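Local coordinates for protein aminoglycoside N(3)-acetyltransferase (Enterobacter cloacae, PDB 6NP5) that catalyses acetyl transfer from acetyl-CoA to the 3-amino group of 2-deoxystreptamine antibiotics, and probably confers resistance to gentamicin, kanamycin and related drugs, at residues S65-T70 against V185-P190; A115-S120 against M189-E194; Y141-P146 against L170-A175. All coordinates share one frame; numbering follows the deposited sequence.

Overall arrangement
Interactions 1 and 2 lie side by side on strand 184-193, one half of a two-stranded antiparallel hairpin with strand 196-205. Their centres are about 11 Å apart; they share M189 and P190 and are joined through S65 and D118. Interaction 3 packs the loop before helix 146-152 on helix 170-176, the helix preceding that strand; its centre is about 19 Å from interaction 1 and 18 Å from interaction 2. Along the chain it is nested within the loops closed by the other two. All three border the bound aminoglycoside: interactions 1 and 2 hold its 3-amino-3-deoxyglucose ring, interaction 3 its deoxystreptamine ring, so distant segments together form one substrate cleft.

Interaction 1 of 3, residues S65-T70 against V185-P190; sequences SPYEQT and VTYSMP. With 9CS ((1R,2S,3S,4R,6S)-4,6-diamino-3-[(3-amino-3-deoxy-alpha-D-glucopyranosyl)oxy]-2-hydroxycyclohexyl 2,6-diamino-2,6-dideoxy-alpha-D-glucopyranoside), chain B.
Y67 lays its ring along strand 184-193, between Y187 and the bound aminoglycoside. Its CG is anti to the backbone N (chi1 -174°), which carries the ring out of the short helix 67-70. CB of Y67 meets the ligand amine N4 (3.8 Å) and, less closely, M189 CE. From CG onward the ring is roofed by the 3-amino-3-deoxyglucose unit of the ligand, whose C14 stands 3.8 Å above the ring plane and over its centre. CD2 passes the sugar hydroxyl O15, while on the other rim CE1 comes within 3.5 Å of CD2 of Y187. The two tyrosine rings are oblique, their planes at 46°, and CD1 of Y67 stands over the outer part of one Y187 face. At the tip, OH of Y67 touches CG2 of V185 at 3.7 Å.

A polar bond ties the helix end to the strand. S188 N gives an almost straight hydrogen bond to T70 OG1 (2.9 Å, 171°), and a water joins T70 O to S188 OG, which also pairs with T201. Toward the start of the 65-70 segment the contact turns apolar. M189, bent at chi2 and chi3, brings SD to 3.7 Å from CD of P66, and its CE reaches S65 OG, a hydroxyl hydrogen-bonded to D118. The ring rims of P66 and P190 meet at CG and CD, 3.8 Å apart, with W84 also on P66.

In the conformer described, E68 OE2 receives the ligand hydroxyl O14 at 2.8 Å and O15 more weakly; a second conformer of E68 makes this bond less certain. The contact thus builds a sugar subsite on an aromatic face, where apolar packing holds the Y67 ring under the antibiotic and the T70 bond joins its short helix to the hairpin.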
loop_
_atom_site.group_PDB
_atom_site.type_symbol
_atom_site.label_atom_id
_atom_site.label_comp_id
_atom_site.label_asym_id
_atom_site.label_seq_id
_atom_site.Cartn_x
_atom_site.Cartn_y
_atom_site.Cartn_z
ATOM N N SER A 65 -0.480 3.256 14.905
ATOM C CA SER A 65 -1.199 4.427 14.428
ATOM C C SER A 65 -2.434 4.701 15.293
ATOM O O SER A 65 -3.271 3.809 15.471
ATOM C CB SER A 65 -1.676 4.222 12.999
ATOM O OG SER A 65 -2.439 5.352 12.638
ATOM N N PRO A 66 -2.597 5.912 15.818
ATOM C CA PRO A 66 -3.764 6.232 16.657
ATOM C C PRO A 66 -4.993 6.637 15.836
ATOM O O PRO A 66 -5.703 7.592 16.153
ATOM C CB PRO A 66 -3.236 7.372 17.526
ATOM C CG PRO A 66 -2.324 8.111 16.580
ATOM C CD PRO A 66 -1.641 7.036 15.780
ATOM N N TYR A 67 -5.249 5.887 14.767
ATOM C CA TYR A 67 -6.350 6.181 13.853
ATOM C C TYR A 67 -7.688 6.086 14.562
ATOM O O TYR A 67 -8.426 7.068 14.653
ATOM C CB TYR A 67 -6.263 5.221 12.668
ATOM C CG TYR A 67 -7.264 5.507 11.572
ATOM C CD1 TYR A 67 -6.944 6.373 10.531
ATOM C CD2 TYR A 67 -8.504 4.898 11.550
ATOM C CE1 TYR A 67 -7.826 6.641 9.515
ATOM C CE2 TYR A 67 -9.403 5.172 10.535
ATOM C CZ TYR A 67 -9.060 6.054 9.519
ATOM O OH TYR A 67 -9.922 6.338 8.469
ATOM N N GLU A 68 -8.015 4.905 15.092
ATOM C CA GLU A 68 -9.320 4.724 15.726
ATOM C C GLU A 68 -9.464 5.597 16.962
ATOM O O GLU A 68 -10.571 6.050 17.283
ATOM C CB GLU A 68 -9.511 3.257 16.114
ATOM C CG GLU A 68 -9.721 2.292 14.932
ATOM C CD GLU A 68 -8.429 1.663 14.426
ATOM O OE1 GLU A 68 -7.353 2.193 14.730
ATOM O OE2 GLU A 68 -8.479 0.631 13.744
ATOM N N GLN A 69 -8.356 5.844 17.658
ATOM C CA GLN A 69 -8.375 6.623 18.886
ATOM C C GLN A 69 -8.594 8.105 18.630
ATOM O O GLN A 69 -8.959 8.827 19.555
ATOM C CB GLN A 69 -7.034 6.433 19.625
ATOM C CG GLN A 69 -6.789 5.002 20.088
ATOM C CD GLN A 69 -6.112 4.107 19.037
ATOM O OE1 GLN A 69 -6.067 4.415 17.843
ATOM N NE2 GLN A 69 -5.595 2.979 19.494
ATOM N N THR A 70 -8.345 8.588 17.418
ATOM C CA THR A 70 -8.515 10.001 17.116
ATOM C C THR A 70 -9.577 10.255 16.063
ATOM O O THR A 70 -9.907 11.418 15.810
ATOM C CB THR A 70 -7.215 10.661 16.666
ATOM O OG1 THR A 70 -6.839 10.132 15.402
ATOM C CG2 THR A 70 -6.075 10.473 17.680
ATOM N N VAL A 185 -12.930 11.541 6.394
ATOM C CA VAL A 185 -12.669 11.280 7.803
ATOM C C VAL A 185 -11.717 12.344 8.322
ATOM O O VAL A 185 -10.925 12.921 7.563
ATOM C CB VAL A 185 -12.026 9.882 8.021
ATOM C CG1 VAL A 185 -12.999 8.775 7.735
ATOM C CG2 VAL A 185 -10.750 9.700 7.192
ATOM N N THR A 186 -11.781 12.569 9.636
ATOM C CA THR A 186 -10.860 13.440 10.343
ATOM C C THR A 186 -10.138 12.617 11.395
ATOM O O THR A 186 -10.764 11.832 12.108
ATOM C CB THR A 186 -11.608 14.616 10.986
ATOM O OG1 THR A 186 -12.160 15.429 9.954
ATOM C CG2 THR A 186 -10.653 15.458 11.827
ATOM N N TYR A 187 -8.819 12.764 11.472
ATOM C CA TYR A 187 -8.031 12.034 12.456
ATOM C C TYR A 187 -6.772 12.834 12.729
ATOM O O TYR A 187 -6.487 13.836 12.060
ATOM C CB TYR A 187 -7.731 10.593 12.026
ATOM C CG TYR A 187 -7.058 10.440 10.686
ATOM C CD1 TYR A 187 -5.686 10.591 10.546
ATOM C CD2 TYR A 187 -7.798 10.149 9.555
ATOM C CE1 TYR A 187 -5.065 10.436 9.313
ATOM C CE2 TYR A 187 -7.189 9.978 8.321
ATOM C CZ TYR A 187 -5.838 10.125 8.211
ATOM O OH TYR A 187 -5.205 9.965 6.997
ATOM N N SER A 188 -6.039 12.411 13.754
ATOM C CA SER A 188 -4.864 13.140 14.194
ATOM C C SER A 188 -3.693 12.180 14.317
ATOM O O SER A 188 -3.842 11.053 14.811
ATOM C CB SER A 188 -5.074 13.784 15.558
ATOM O OG SER A 188 -6.148 14.711 15.535
ATOM N N MET A 189 -2.526 12.646 13.885
ATOM C CA MET A 189 -1.304 11.860 13.954
ATOM C C MET A 189 -0.204 12.658 14.641
ATOM O O MET A 189 -0.084 13.876 14.437
ATOM C CB MET A 189 -0.799 11.458 12.569
ATOM C CG MET A 189 -1.714 10.478 11.874
ATOM S SD MET A 189 -1.717 8.827 12.506
ATOM C CE MET A 189 -3.472 8.465 12.692
ATOM N N PRO A 190 0.645 11.986 15.406
ATOM C CA PRO A 190 1.737 12.673 16.116
ATOM C C PRO A 190 3.017 12.566 15.299
ATOM O O PRO A 190 3.523 11.454 15.074
ATOM C CB PRO A 190 1.822 11.888 17.427
ATOM C CG PRO A 190 1.440 10.487 17.036
ATOM C CD PRO A 190 0.512 10.586 15.848
HETATM C C1 9CS B . -9.420 -3.080 5.324
HETATM C C2 9CS B . -9.251 -4.558 5.010
HETATM C C3 9CS B . -9.646 -4.877 3.618
HETATM C C4 9CS B . -11.072 -4.477 3.360
HETATM C C5 9CS B . -11.315 -3.022 3.796
HETATM C C6 9CS B . -12.779 -2.680 3.794
HETATM C C7 9CS B . -6.627 1.301 4.936
HETATM C C8 9CS B . -7.628 0.980 6.047
HETATM C C9 9CS B . -8.017 -0.503 6.008
HETATM C C10 9CS B . -8.546 -0.935 4.625
HETATM C C11 9CS B . -7.625 -0.479 3.487
HETATM C C12 9CS B . -7.260 1.003 3.577
HETATM C C13 9CS B . -7.461 2.362 7.990
HETATM C C14 9CS B . -6.287 2.855 8.829
HETATM C C15 9CS B . -5.874 1.818 9.835
HETATM C C16 9CS B . -7.048 1.476 10.688
HETATM C C17 9CS B . -8.216 0.982 9.838
HETATM C C18 9CS B . -9.424 0.600 10.616
HETATM N N1 9CS B . -12.949 -1.306 4.244
HETATM N N2 9CS B . -8.293 -0.769 2.211
HETATM N N3 9CS B . -6.225 2.704 5.003
HETATM N N4 9CS B . -4.739 2.318 10.690
HETATM O O5 9CS B . -10.854 -2.794 5.158
HETATM O O7 9CS B . -9.461 -6.317 3.408
HETATM O O8 9CS B . -11.440 -4.573 1.977
HETATM O O9 9CS B . -8.653 -2.342 4.437
HETATM O O10 9CS B . -9.022 -0.725 6.980
HETATM O O11 9CS B . -7.027 1.232 7.298
HETATM O O12 9CS B . -8.583 2.034 8.857
HETATM O O13 9CS B . -5.232 3.108 7.929
HETATM O O14 9CS B . -6.724 0.426 11.616
HETATM O O15 9CS B . -9.860 1.653 11.390
HETATM N N6 9CS B . -7.810 -4.907 5.246
HETATM O O HOH W 1 -8.660 13.692 15.458
#

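Interaction 2 of 3, residues A115-S120 against M189-E194; sequences AHPDAS and MPLLRE. With 9CS ((1R,2S,3S,4R,6S)-4,6-diamino-3-[(3-amino-3-deoxy-alpha-D-glucopyranosyl)oxy]-2-hydroxycyclohexyl 2,6-diamino-2,6-dideoxy-alpha-D-glucopyranoside), chain B.
P117 packs its ring against M189 and L191 on strand 184-193, and the neighbouring D118 binds one sugar of the antibiotic. CG of P117 meets L191 CD2 at 3.3 Å, a tight carbon-carbon approach, with the two side chains crossing at about a right angle. The same CG lies 3.8 Å from M189 CB, where proline and methionine run past each other in opposite directions. Farther out, M189 SD rests against both P117 CB (3.9 Å) and D118 CB (4.0 Å).

At a chi1 of -168° the D118 carboxylate swings away from its own backbone N and past M189, to the 3-amino-3-deoxyglucose ring of the ligand. There OD1 accepts from the amine N4 at 2.8 Å and OD2 from the hydroxyl O13 at 2.6 Å.

S65 helps to position the carboxylate through a hydrogen bond at OD1; the loop behind it is held by S61, bonded to D118 O. H116 lies within the same loop: its ND1 takes a weak bond from D118 N, A119 CB sits over the rim of one ring face, and the ring meets that of H135. W62 and F87 also pack on P117.

With one oxygen for the amine and the other for the hydroxyl, the carboxylate recognises two adjacent sugar substituents together, and its negative charge would probably favour a protonated amine at N4.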
loop_
_atom_site.group_PDB
_atom_site.type_symbol
_atom_site.label_atom_id
_atom_site.label_comp_id
_atom_site.label_asym_id
_atom_site.label_seq_id
_atom_site.Cartn_x
_atom_site.Cartn_y
_atom_site.Cartn_z
ATOM N N ALA A 115 6.553 9.828 5.421
ATOM C CA ALA A 115 6.294 10.601 6.632
ATOM C C ALA A 115 4.857 10.527 7.134
ATOM O O ALA A 115 4.581 11.039 8.223
ATOM C CB ALA A 115 6.631 12.059 6.325
ATOM N N HIS A 116 3.923 9.994 6.371
ATOM C CA HIS A 116 2.534 9.945 6.792
ATOM C C HIS A 116 2.376 8.766 7.745
ATOM O O HIS A 116 2.545 7.616 7.327
ATOM C CB HIS A 116 1.666 9.748 5.556
ATOM C CG HIS A 116 0.213 9.984 5.806
ATOM N ND1 HIS A 116 -0.512 9.266 6.738
ATOM C CD2 HIS A 116 -0.656 10.827 5.200
ATOM C CE1 HIS A 116 -1.767 9.677 6.696
ATOM N NE2 HIS A 116 -1.872 10.626 5.781
ATOM N N PRO A 117 2.070 8.983 9.025
ATOM C CA PRO A 117 2.148 7.853 9.960
ATOM C C PRO A 117 1.156 6.746 9.687
ATOM O O PRO A 117 1.477 5.569 9.886
ATOM C CB PRO A 117 1.941 8.511 11.335
ATOM C CG PRO A 117 2.405 9.915 11.131
ATOM C CD PRO A 117 1.911 10.261 9.741
ATOM N N ASP A 118 -0.054 7.088 9.249
ATOM C CA ASP A 118 -1.081 6.080 9.027
ATOM C C ASP A 118 -0.949 5.431 7.651
ATOM O O ASP A 118 -1.188 4.226 7.493
ATOM C CB ASP A 118 -2.486 6.677 9.223
ATOM C CG ASP A 118 -3.544 5.612 9.284
ATOM O OD1 ASP A 118 -3.611 4.850 10.284
ATOM O OD2 ASP A 118 -4.289 5.536 8.283
ATOM N N ALA A 119 -0.610 6.219 6.643
ATOM C CA ALA A 119 -0.502 5.753 5.261
ATOM C C ALA A 119 0.943 5.414 4.881
ATOM O O ALA A 119 1.257 5.306 3.698
ATOM C CB ALA A 119 -1.049 6.834 4.340
ATOM N N SER A 120 1.810 5.164 5.858
ATOM C CA SER A 120 3.238 5.136 5.589
ATOM C C SER A 120 3.593 4.121 4.505
ATOM O O SER A 120 3.132 2.971 4.512
ATOM C CB SER A 120 4.025 4.835 6.875
ATOM O OG SER A 120 5.420 5.117 6.698
ATOM N N MET A 189 -2.526 12.646 13.885
ATOM C CA MET A 189 -1.304 11.860 13.954
ATOM C C MET A 189 -0.204 12.658 14.641
ATOM O O MET A 189 -0.084 13.876 14.437
ATOM C CB MET A 189 -0.799 11.458 12.569
ATOM C CG MET A 189 -1.714 10.478 11.874
ATOM S SD MET A 189 -1.717 8.827 12.506
ATOM C CE MET A 189 -3.472 8.465 12.692
ATOM N N PRO A 190 0.645 11.986 15.406
ATOM C CA PRO A 190 1.737 12.673 16.116
ATOM C C PRO A 190 3.017 12.566 15.299
ATOM O O PRO A 190 3.523 11.454 15.074
ATOM C CB PRO A 190 1.822 11.888 17.427
ATOM C CG PRO A 190 1.440 10.487 17.036
ATOM C CD PRO A 190 0.512 10.586 15.848
ATOM N N LEU A 191 3.489 13.691 14.762
ATOM C CA LEU A 191 4.656 13.734 13.887
ATOM C C LEU A 191 5.864 14.209 14.685
ATOM O O LEU A 191 5.725 14.840 15.728
ATOM C CB LEU A 191 4.421 14.721 12.724
ATOM C CG LEU A 191 3.185 14.577 11.836
ATOM C CD1 LEU A 191 3.258 15.550 10.666
ATOM C CD2 LEU A 191 3.091 13.187 11.331
ATOM N N LEU A 192 7.054 13.936 14.163
ATOM C CA LEU A 192 8.278 14.546 14.668
ATOM C C LEU A 192 8.662 15.690 13.753
ATOM O O LEU A 192 8.782 15.503 12.536
ATOM C CB LEU A 192 9.446 13.566 14.660
ATOM C CG LEU A 192 9.579 12.537 15.753
ATOM C CD1 LEU A 192 10.788 11.643 15.443
ATOM C CD2 LEU A 192 9.749 13.214 17.096
ATOM N N ARG A 193 8.860 16.860 14.344
ATOM C CA ARG A 193 9.335 18.035 13.633
ATOM C C ARG A 193 10.427 18.665 14.487
ATOM O O ARG A 193 10.178 19.056 15.634
ATOM C CB ARG A 193 8.172 18.997 13.350
ATOM C CG ARG A 193 7.248 18.499 12.223
ATOM C CD ARG A 193 6.020 19.385 12.023
ATOM N NE ARG A 193 5.195 18.947 10.895
ATOM C CZ ARG A 193 4.022 19.489 10.572
ATOM N NH1 ARG A 193 3.535 20.487 11.296
ATOM N NH2 ARG A 193 3.336 19.036 9.528
ATOM N N GLU A 194 11.643 18.712 13.941
ATOM C CA GLU A 194 12.832 19.178 14.655
ATOM C C GLU A 194 12.935 18.540 16.043
ATOM O O GLU A 194 13.202 19.201 17.049
ATOM C CB GLU A 194 12.894 20.708 14.701
ATOM C CG GLU A 194 13.165 21.339 13.327
ATOM C CD GLU A 194 12.699 22.787 13.225
ATOM O OE1 GLU A 194 12.348 23.222 12.102
ATOM O OE2 GLU A 194 12.676 23.489 14.261
HETATM C C1 9CS B . -9.420 -3.080 5.324
HETATM C C2 9CS B . -9.251 -4.558 5.010
HETATM C C3 9CS B . -9.646 -4.877 3.618
HETATM C C4 9CS B . -11.072 -4.477 3.360
HETATM C C5 9CS B . -11.315 -3.022 3.796
HETATM C C6 9CS B . -12.779 -2.680 3.794
HETATM C C7 9CS B . -6.627 1.301 4.936
HETATM C C8 9CS B . -7.628 0.980 6.047
HETATM C C9 9CS B . -8.017 -0.503 6.008
HETATM C C10 9CS B . -8.546 -0.935 4.625
HETATM C C11 9CS B . -7.625 -0.479 3.487
HETATM C C12 9CS B . -7.260 1.003 3.577
HETATM C C13 9CS B . -7.461 2.362 7.990
HETATM C C14 9CS B . -6.287 2.855 8.829
HETATM C C15 9CS B . -5.874 1.818 9.835
HETATM C C16 9CS B . -7.048 1.476 10.688
HETATM C C17 9CS B . -8.216 0.982 9.838
HETATM C C18 9CS B . -9.424 0.600 10.616
HETATM N N1 9CS B . -12.949 -1.306 4.244
HETATM N N2 9CS B . -8.293 -0.769 2.211
HETATM N N3 9CS B . -6.225 2.704 5.003
HETATM N N4 9CS B . -4.739 2.318 10.690
HETATM O O5 9CS B . -10.854 -2.794 5.158
HETATM O O7 9CS B . -9.461 -6.317 3.408
HETATM O O8 9CS B . -11.440 -4.573 1.977
HETATM O O9 9CS B . -8.653 -2.342 4.437
HETATM O O10 9CS B . -9.022 -0.725 6.980
HETATM O O11 9CS B . -7.027 1.232 7.298
HETATM O O12 9CS B . -8.583 2.034 8.857
HETATM O O13 9CS B . -5.232 3.108 7.929
HETATM O O14 9CS B . -6.724 0.426 11.616
HETATM O O15 9CS B . -9.860 1.653 11.390
HETATM N N6 9CS B . -7.810 -4.907 5.246
#

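Interaction 3 of 3, residues Y141-P146 against L170-A175; sequences YGPRSP and LHYAEA. With 9CS ((1R,2S,3S,4R,6S)-4,6-diamino-3-[(3-amino-3-deoxy-alpha-D-glucopyranosyl)oxy]-2-hydroxycyclohexyl 2,6-diamino-2,6-dideoxy-alpha-D-glucopyranoside), chain B.
G142 brings the loop backbone unusually near helix 170-176, its CA only 4.5 Å from that of Y172, with A175 CB resting 3.7 Å from G142 CA. Y172 flanks this crossing: its CD2 lies 3.6 Å from G142 C, Y141 O sits at its ring edge, near the ring plane, and CE2 reaches CD of P143. Behind, a type II beta turn from G142 to S145 is closed on G142 O, which accepts both S145 N and S145 OG; the hydroxyl comes in the carbonyl plane, on a lone pair.

On the ligand side, Y141 and H171 lie side by side and point the same way, their CB atoms 3.6 Å apart and their rings inclined at 44°. Both reach amines of the deoxystreptamine ring: Y141 OH accepts from ligand N3 at 3.1 Å and H171 NE2 from ligand N2 at 2.9 Å. On its other nitrogen, H171 ND1 donates to E174 OE2 (2.8 Å, 170°), in the imidazole plane but above the carboxylate plane.

E174 therefore helps to fix the rotation of an imidazole that also belongs to the acetyl-CoA site, turning NE2 to N2, the 3-amino group that the reaction acetylates.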
loop_
_atom_site.group_PDB
_atom_site.type_symbol
_atom_site.label_atom_id
_atom_site.label_comp_id
_atom_site.label_asym_id
_atom_site.label_seq_id
_atom_site.Cartn_x
_atom_site.Cartn_y
_atom_site.Cartn_z
ATOM N N TYR A 141 -3.475 8.623 -0.064
ATOM C CA TYR A 141 -3.376 7.740 -1.224
ATOM C C TYR A 141 -3.611 8.454 -2.545
ATOM O O TYR A 141 -3.563 7.810 -3.597
ATOM C CB TYR A 141 -4.332 6.528 -1.107
ATOM C CG TYR A 141 -4.229 5.872 0.237
ATOM C CD1 TYR A 141 -3.128 5.102 0.608
ATOM C CD2 TYR A 141 -5.178 6.144 1.209
ATOM C CE1 TYR A 141 -3.004 4.602 1.886
ATOM C CE2 TYR A 141 -5.067 5.606 2.501
ATOM C CZ TYR A 141 -3.971 4.865 2.834
ATOM O OH TYR A 141 -3.813 4.347 4.105
ATOM N N GLY A 142 -3.918 9.743 -2.521
ATOM C CA GLY A 142 -4.328 10.473 -3.686
ATOM C C GLY A 142 -3.197 11.252 -4.329
ATOM O O GLY A 142 -2.002 10.935 -4.175
ATOM N N PRO A 143 -3.556 12.293 -5.064
ATOM C CA PRO A 143 -2.548 13.171 -5.651
ATOM C C PRO A 143 -1.521 13.589 -4.612
ATOM O O PRO A 143 -1.841 13.843 -3.445
ATOM C CB PRO A 143 -3.365 14.356 -6.147
ATOM C CG PRO A 143 -4.677 13.720 -6.544
ATOM C CD PRO A 143 -4.921 12.654 -5.490
ATOM N N ARG A 144 -0.273 13.636 -5.049
ATOM C CA ARG A 144 0.896 14.091 -4.283
ATOM C C ARG A 144 1.432 13.036 -3.334
ATOM O O ARG A 144 2.445 13.301 -2.655
ATOM C CB ARG A 144 0.678 15.400 -3.514
ATOM C CG ARG A 144 0.188 16.544 -4.435
ATOM C CD ARG A 144 0.051 17.916 -3.745
ATOM N NE ARG A 144 1.328 18.419 -3.226
ATOM C CZ ARG A 144 2.245 19.095 -3.925
ATOM N NH1 ARG A 144 2.071 19.345 -5.217
ATOM N NH2 ARG A 144 3.366 19.499 -3.327
ATOM N N SER A 145 0.801 11.864 -3.252
ATOM C CA SER A 145 1.260 10.789 -2.393
ATOM C C SER A 145 2.253 9.915 -3.132
ATOM O O SER A 145 2.383 9.984 -4.367
ATOM C CB SER A 145 0.084 9.944 -1.925
ATOM O OG SER A 145 -0.390 9.125 -2.991
ATOM N N PRO A 146 2.897 8.990 -2.409
ATOM C CA PRO A 146 3.746 8.005 -3.093
ATOM C C PRO A 146 2.977 7.174 -4.092
ATOM O O PRO A 146 3.549 6.768 -5.107
ATOM C CB PRO A 146 4.273 7.174 -1.931
ATOM C CG PRO A 146 4.363 8.159 -0.778
ATOM C CD PRO A 146 3.108 8.984 -0.940
ATOM N N LEU A 170 -5.842 1.493 -5.681
ATOM C CA LEU A 170 -7.188 1.908 -6.079
ATOM C C LEU A 170 -7.768 2.981 -5.171
ATOM O O LEU A 170 -8.736 3.651 -5.571
ATOM C CB LEU A 170 -8.125 0.712 -6.230
ATOM C CG LEU A 170 -7.991 0.023 -7.594
ATOM C CD1 LEU A 170 -8.659 -1.323 -7.558
ATOM C CD2 LEU A 170 -8.592 0.892 -8.665
ATOM N N HIS A 171 -7.189 3.216 -3.988
ATOM C CA HIS A 171 -7.619 4.366 -3.192
ATOM C C HIS A 171 -7.295 5.684 -3.885
ATOM O O HIS A 171 -7.963 6.686 -3.605
ATOM C CB HIS A 171 -7.035 4.294 -1.785
ATOM C CG HIS A 171 -7.539 3.135 -0.977
ATOM N ND1 HIS A 171 -8.872 2.922 -0.713
ATOM C CD2 HIS A 171 -6.885 2.150 -0.334
ATOM C CE1 HIS A 171 -9.017 1.839 0.018
ATOM N NE2 HIS A 171 -7.822 1.356 0.272
ATOM N N TYR A 172 -6.348 5.698 -4.833
ATOM C CA TYR A 172 -6.113 6.880 -5.648
ATOM C C TYR A 172 -7.331 7.148 -6.535
ATOM O O TYR A 172 -7.746 8.297 -6.708
ATOM C CB TYR A 172 -4.854 6.678 -6.505
ATOM C CG TYR A 172 -4.543 7.878 -7.374
ATOM C CD1 TYR A 172 -5.207 8.075 -8.596
ATOM C CD2 TYR A 172 -3.607 8.849 -6.986
ATOM C CE1 TYR A 172 -4.966 9.170 -9.364
ATOM C CE2 TYR A 172 -3.352 9.955 -7.762
ATOM C CZ TYR A 172 -4.044 10.125 -8.954
ATOM O OH TYR A 172 -3.774 11.243 -9.701
ATOM N N ALA A 173 -7.893 6.095 -7.143
ATOM C CA ALA A 173 -9.082 6.277 -7.967
ATOM C C ALA A 173 -10.208 6.874 -7.149
ATOM O O ALA A 173 -10.932 7.760 -7.635
ATOM C CB ALA A 173 -9.513 4.939 -8.556
ATOM N N GLU A 174 -10.376 6.403 -5.904
ATOM C CA GLU A 174 -11.405 6.974 -5.041
ATOM C C GLU A 174 -11.135 8.445 -4.793
ATOM O O GLU A 174 -12.064 9.255 -4.799
ATOM C CB GLU A 174 -11.471 6.205 -3.724
ATOM C CG GLU A 174 -11.902 4.791 -3.863
ATOM C CD GLU A 174 -11.978 4.067 -2.566
ATOM O OE1 GLU A 174 -12.894 3.247 -2.406
ATOM O OE2 GLU A 174 -11.111 4.284 -1.705
ATOM N N ALA A 175 -9.876 8.807 -4.546
ATOM C CA ALA A 175 -9.543 10.190 -4.236
ATOM C C ALA A 175 -9.902 11.125 -5.376
ATOM O O ALA A 175 -10.406 12.220 -5.131
ATOM C CB ALA A 175 -8.054 10.307 -3.919
HETATM C C1 9CS B . -9.420 -3.080 5.324
HETATM C C2 9CS B . -9.251 -4.558 5.010
HETATM C C3 9CS B . -9.646 -4.877 3.618
HETATM C C4 9CS B . -11.072 -4.477 3.360
HETATM C C5 9CS B . -11.315 -3.022 3.796
HETATM C C6 9CS B . -12.779 -2.680 3.794
HETATM C C7 9CS B . -6.627 1.301 4.936
HETATM C C8 9CS B . -7.628 0.980 6.047
HETATM C C9 9CS B . -8.017 -0.503 6.008
HETATM C C10 9CS B . -8.546 -0.935 4.625
HETATM C C11 9CS B . -7.625 -0.479 3.487
HETATM C C12 9CS B . -7.260 1.003 3.577
HETATM C C13 9CS B . -7.461 2.362 7.990
HETATM C C14 9CS B . -6.287 2.855 8.829
HETATM C C15 9CS B . -5.874 1.818 9.835
HETATM C C16 9CS B . -7.048 1.476 10.688
HETATM C C17 9CS B . -8.216 0.982 9.838
HETATM C C18 9CS B . -9.424 0.600 10.616
HETATM N N1 9CS B . -12.949 -1.306 4.244
HETATM N N2 9CS B . -8.293 -0.769 2.211
HETATM N N3 9CS B . -6.225 2.704 5.003
HETATM N N4 9CS B . -4.739 2.318 10.690
HETATM O O5 9CS B . -10.854 -2.794 5.158
HETATM O O7 9CS B . -9.461 -6.317 3.408
HETATM O O8 9CS B . -11.440 -4.573 1.977
HETATM O O9 9CS B . -8.653 -2.342 4.437
HETATM O O10 9CS B . -9.022 -0.725 6.980
HETATM O O11 9CS B . -7.027 1.232 7.298
HETATM O O12 9CS B . -8.583 2.034 8.857
HETATM O O13 9CS B . -5.232 3.108 7.929
HETATM O O14 9CS B . -6.724 0.426 11.616
HETATM O O15 9CS B . -9.860 1.653 11.390
HETATM N N6 9CS B . -7.810 -4.907 5.246
#